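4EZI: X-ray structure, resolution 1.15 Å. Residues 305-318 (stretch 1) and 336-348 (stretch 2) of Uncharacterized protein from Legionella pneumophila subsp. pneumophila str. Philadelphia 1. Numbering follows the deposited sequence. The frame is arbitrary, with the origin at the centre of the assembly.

Stretch 1 (305-318) KPTAPLLLVGTKGD
Stretch 2, residues 336-348: YSDFVWIKSVSDA

Residues 310-314 and 340-344 form neighbouring parallel strands, their axes 14° apart and 4.7 Å at closest approach, with Leu310 (phi/psi -134/126) paired to Val340 (-142/128), Leu311 (-120/118) to Trp341 (-134/158), Leu312 (-96/108) to Ile342 (-129/139), Val313 (-122/131) to Lys343 (-142/132) and Gly314 to Ser344 (-107/131). The two stretches bury 979 Å² between them.

Before the strand, the extended backbone of Lys305 (-75/119) passes Tyr336, with CA 3.8 Å from Tyr336 CB; its all-t side chain leads away, while its N lies over one face of the Tyr336 ring (chi1 m). Pro306 (-71/142, C-gamma exo) packs CD against Tyr336 CB at 3.8 Å and CG against Val340 CG2 at 4.3 Å. Thr307 (-109/19, chi1 p) points away and makes no contact. At Ala308 (-159/157) the stretches are joined through a water, which donates to Ala308 O (2.8 Å) and Phe339 O (2.7 Å) and accepts from Ser337 OG (3.0 Å).

Pro309 (-51/138) sets CB at the edge of the Trp341 ring, 4.0 Å from CZ3; Trp341 has chi1 m and chi2 -88°. The ladder then begins. Leu310 N donates to Phe339 O (3.0 Å), and Leu310 O accepts from Trp341 N (2.9 Å). Leu312 N to Trp341 O (2.9 Å) and Lys343 N to Leu312 O (3.0 Å) continue it, followed by Gly314 N to Lys343 O (3.0 Å) and Val345 N to Gly314 O (2.9 Å). Leu310, Leu312 and Gly314 thus each straddle two partners, the usual parallel pattern, and the same carbonyl oxygens also receive CA-H...O contacts, as Leu310 O does from Val340 CA (3.3 Å).

Side chains alternate between faces. Leu310 (chi1 t, chi2 p) and Leu312 (m, t) share one with Val340 (t) and Ile342 (t, t); Leu310 CD2 lies 4.4 Å from Val340 CG1. On the other, Leu311 (t, p) brings CD1 to 4.0 Å from Trp341 CB, and Val313 (p) places CG2 4.1 Å from Val345 CG1.

Gly314 (-160/-152) ends the strand, and a type I turn spans Thr315 to Asp318 (Lys316 -66/-13, Gly317 -83/1), closed by Asp318 N to Thr315 O (3.0 Å). Within it, Thr315 OG1 (-141/129, chi1 t) accepts from Gly317 N at 3.0 Å. Lys316 N donates to Ser344 OG (3.1 Å) and, weakly, to Ser346 O (3.0 Å, 128°). The extended Lys316 side chain (m, t, t, t) reaches a water 3.1 Å from NZ, which donates to Asp347 OD1 at 2.6 Å. Gly317 CA approaches Ala348 CA to 3.7 Å; a CB here would clash with Ala348 C.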

# COMPACT_ATOMS: atom_id res chain seq x y z
N LYS A 305 -2.63 8.15 18.10
CA LYS A 305 -3.68 7.37 18.72
C LYS A 305 -4.55 6.70 17.66
O LYS A 305 -5.19 7.39 16.86
CB LYS A 305 -4.55 8.26 19.60
CG LYS A 305 -5.65 7.50 20.35
CD LYS A 305 -6.49 8.42 21.22
CE LYS A 305 -7.56 7.64 21.97
NZ LYS A 305 -8.61 8.55 22.55
N PRO A 306 -4.59 5.36 17.67
CA PRO A 306 -5.48 4.69 16.72
C PRO A 306 -6.93 4.90 17.12
O PRO A 306 -7.26 4.90 18.32
CB PRO A 306 -5.12 3.22 16.86
CG PRO A 306 -3.84 3.17 17.56
CD PRO A 306 -3.75 4.39 18.40
N THR A 307 -7.78 5.09 16.12
CA THR A 307 -9.21 5.31 16.33
C THR A 307 -10.05 4.09 15.86
O THR A 307 -11.26 4.19 15.65
CB THR A 307 -9.66 6.57 15.59
OG1 THR A 307 -9.29 6.43 14.21
CG2 THR A 307 -9.02 7.84 16.21
N ALA A 308 -9.37 2.95 15.72
CA ALA A 308 -9.98 1.69 15.36
C ALA A 308 -9.06 0.57 15.79
O ALA A 308 -7.85 0.79 15.92
CB ALA A 308 -10.19 1.60 13.85
N PRO A 309 -9.60 -0.64 15.98
CA PRO A 309 -8.76 -1.80 16.19
C PRO A 309 -7.69 -1.92 15.11
O PRO A 309 -7.99 -1.72 13.91
CB PRO A 309 -9.75 -2.97 16.11
CG PRO A 309 -11.06 -2.37 16.51
CD PRO A 309 -11.05 -0.95 16.04
N LEU A 310 -6.49 -2.27 15.54
CA LEU A 310 -5.30 -2.24 14.70
C LEU A 310 -4.50 -3.52 14.85
O LEU A 310 -4.10 -3.88 15.96
CB LEU A 310 -4.45 -1.03 15.07
CG LEU A 310 -3.10 -0.86 14.38
CD1 LEU A 310 -3.28 -0.64 12.88
CD2 LEU A 310 -2.33 0.30 15.01
N LEU A 311 -4.23 -4.16 13.71
CA LEU A 311 -3.44 -5.38 13.65
C LEU A 311 -2.20 -5.14 12.78
O LEU A 311 -2.36 -4.89 11.61
CB LEU A 311 -4.24 -6.54 13.06
CG LEU A 311 -3.45 -7.83 12.81
CD1 LEU A 311 -2.92 -8.42 14.08
CD2 LEU A 311 -4.25 -8.86 12.02
N LEU A 312 -1.01 -5.25 13.34
CA LEU A 312 0.22 -5.17 12.57
C LEU A 312 0.62 -6.61 12.27
O LEU A 312 1.03 -7.34 13.18
CB LEU A 312 1.33 -4.46 13.35
CG LEU A 312 0.97 -3.13 14.02
CD1 LEU A 312 2.24 -2.52 14.64
CD2 LEU A 312 0.26 -2.16 13.04
N VAL A 313 0.46 -7.04 11.02
CA VAL A 313 0.66 -8.44 10.67
C VAL A 313 1.73 -8.58 9.58
O VAL A 313 1.68 -7.91 8.55
CB VAL A 313 -0.69 -9.12 10.30
CG1 VAL A 313 -1.50 -8.32 9.26
CG2 VAL A 313 -0.46 -10.56 9.87
N GLY A 314 2.67 -9.49 9.82
CA GLY A 314 3.80 -9.69 8.94
C GLY A 314 4.43 -11.04 9.17
O GLY A 314 3.74 -11.98 9.59
N THR A 315 5.73 -11.14 8.90
CA THR A 315 6.46 -12.37 9.03
C THR A 315 7.85 -12.10 9.61
O THR A 315 8.57 -11.22 9.13
CB THR A 315 6.62 -13.14 7.70
OG1 THR A 315 7.50 -14.25 7.92
CG2 THR A 315 7.13 -12.24 6.54
N LYS A 316 8.22 -12.83 10.66
CA LYS A 316 9.56 -12.75 11.21
C LYS A 316 10.63 -13.24 10.24
O LYS A 316 11.81 -12.96 10.43
CB LYS A 316 9.65 -13.48 12.58
CG LYS A 316 8.90 -12.75 13.66
CD LYS A 316 8.85 -13.54 14.95
CE LYS A 316 8.19 -12.77 16.07
NZ LYS A 316 8.25 -13.56 17.34
N GLY A 317 10.21 -13.90 9.16
CA GLY A 317 11.12 -14.28 8.08
C GLY A 317 11.39 -13.19 7.07
O GLY A 317 12.09 -13.41 6.10
N ASP A 318 10.81 -12.02 7.26
CA ASP A 318 10.94 -10.96 6.26
C ASP A 318 12.39 -10.51 6.09
O ASP A 318 13.02 -10.14 7.08
CB ASP A 318 10.07 -9.76 6.65
CG ASP A 318 9.52 -9.03 5.43
OD1 ASP A 318 10.33 -8.68 4.54
OD2 ASP A 318 8.29 -8.86 5.35
N TYR A 336 -1.35 4.15 23.49
CA TYR A 336 -2.57 4.91 23.23
C TYR A 336 -3.83 4.07 23.29
O TYR A 336 -4.92 4.62 23.49
CB TYR A 336 -2.51 5.55 21.84
CG TYR A 336 -1.38 6.51 21.67
CD1 TYR A 336 -1.39 7.74 22.30
CD2 TYR A 336 -0.28 6.18 20.90
CE1 TYR A 336 -0.33 8.63 22.15
CE2 TYR A 336 0.77 7.05 20.73
CZ TYR A 336 0.74 8.27 21.36
OH TYR A 336 1.78 9.16 21.21
N SER A 337 -3.71 2.77 23.07
CA SER A 337 -4.88 1.89 22.96
C SER A 337 -4.54 0.45 23.27
O SER A 337 -3.45 -0.05 22.91
CB SER A 337 -5.49 1.98 21.55
OG SER A 337 -6.57 1.07 21.40
N ASP A 338 -5.48 -0.25 23.91
CA ASP A 338 -5.40 -1.68 24.14
C ASP A 338 -5.85 -2.49 22.92
O ASP A 338 -5.60 -3.68 22.85
CB ASP A 338 -6.27 -2.10 25.34
CG ASP A 338 -5.70 -1.64 26.68
OD1 ASP A 338 -4.50 -1.28 26.77
OD2 ASP A 338 -6.48 -1.67 27.67
N PHE A 339 -6.53 -1.85 21.98
CA PHE A 339 -7.07 -2.55 20.81
C PHE A 339 -6.06 -2.53 19.65
O PHE A 339 -6.31 -2.03 18.55
CB PHE A 339 -8.41 -1.96 20.42
CG PHE A 339 -9.40 -1.96 21.57
CD1 PHE A 339 -9.97 -3.14 21.99
CD2 PHE A 339 -9.69 -0.79 22.26
CE1 PHE A 339 -10.88 -3.16 23.08
CE2 PHE A 339 -10.58 -0.79 23.35
CZ PHE A 339 -11.17 -1.98 23.75
N VAL A 340 -4.90 -3.09 19.97
CA VAL A 340 -3.72 -3.13 19.10
C VAL A 340 -3.07 -4.49 19.30
O VAL A 340 -2.83 -4.90 20.46
CB VAL A 340 -2.70 -2.01 19.46
CG1 VAL A 340 -1.43 -2.11 18.57
CG2 VAL A 340 -3.32 -0.64 19.37
N TRP A 341 -2.82 -5.18 18.20
CA TRP A 341 -2.22 -6.50 18.21
C TRP A 341 -1.11 -6.58 17.17
O TRP A 341 -1.10 -5.83 16.20
CB TRP A 341 -3.28 -7.57 17.95
CG TRP A 341 -4.40 -7.56 18.96
CD1 TRP A 341 -4.44 -8.23 20.14
CD2 TRP A 341 -5.61 -6.81 18.88
NE1 TRP A 341 -5.62 -7.96 20.79
CE2 TRP A 341 -6.36 -7.10 20.04
CE3 TRP A 341 -6.15 -5.94 17.93
CZ2 TRP A 341 -7.60 -6.53 20.28
CZ3 TRP A 341 -7.38 -5.37 18.18
CH2 TRP A 341 -8.11 -5.68 19.34
N ILE A 342 -0.21 -7.52 17.40
CA ILE A 342 0.86 -7.83 16.46
C ILE A 342 0.85 -9.34 16.22
O ILE A 342 0.63 -10.13 17.14
CB ILE A 342 2.26 -7.34 16.98
CG1 ILE A 342 3.31 -7.53 15.89
CG2 ILE A 342 2.67 -8.00 18.32
CD1 ILE A 342 4.66 -6.89 16.25
N LYS A 343 1.05 -9.73 14.96
CA LYS A 343 1.03 -11.12 14.57
C LYS A 343 2.09 -11.39 13.51
O LYS A 343 2.18 -10.66 12.52
CB LYS A 343 -0.35 -11.47 14.00
CG LYS A 343 -0.47 -12.81 13.33
CD LYS A 343 -0.40 -13.96 14.28
CE LYS A 343 -0.66 -15.27 13.53
NZ LYS A 343 -0.45 -16.47 14.38
N SER A 344 2.84 -12.46 13.73
CA SER A 344 3.75 -13.03 12.74
C SER A 344 3.15 -14.33 12.23
O SER A 344 2.77 -15.21 13.01
CB SER A 344 5.12 -13.34 13.36
OG SER A 344 5.92 -14.02 12.42
N VAL A 345 3.11 -14.46 10.90
CA VAL A 345 2.59 -15.65 10.27
C VAL A 345 3.63 -16.77 10.13
O VAL A 345 3.25 -17.91 9.78
CB VAL A 345 1.96 -15.36 8.88
CG1 VAL A 345 0.85 -14.37 9.02
CG2 VAL A 345 3.01 -14.88 7.88
N SER A 346 4.90 -16.49 10.40
CA SER A 346 5.98 -17.45 10.22
C SER A 346 7.26 -16.92 10.82
O SER A 346 7.48 -15.70 10.85
CB SER A 346 6.23 -17.69 8.72
OG SER A 346 7.25 -18.67 8.49
N ASP A 347 8.14 -17.83 11.25
CA ASP A 347 9.50 -17.45 11.60
C ASP A 347 10.43 -17.35 10.38
O ASP A 347 11.52 -16.78 10.48
CB ASP A 347 10.10 -18.45 12.60
CG ASP A 347 9.60 -18.26 14.02
OD1 ASP A 347 9.03 -17.20 14.35
OD2 ASP A 347 9.82 -19.20 14.82
N ALA A 348 10.04 -17.88 9.22
CA ALA A 348 10.97 -18.00 8.10
C ALA A 348 10.41 -17.69 6.71
O ALA A 348 11.22 -17.46 5.79
CB ALA A 348 11.66 -19.37 8.11
O HOH W 1 -6.67 0.63 18.41
O HOH W 2 9.05 -16.48 16.88
O HOH W 3 13.33 -15.72 5.46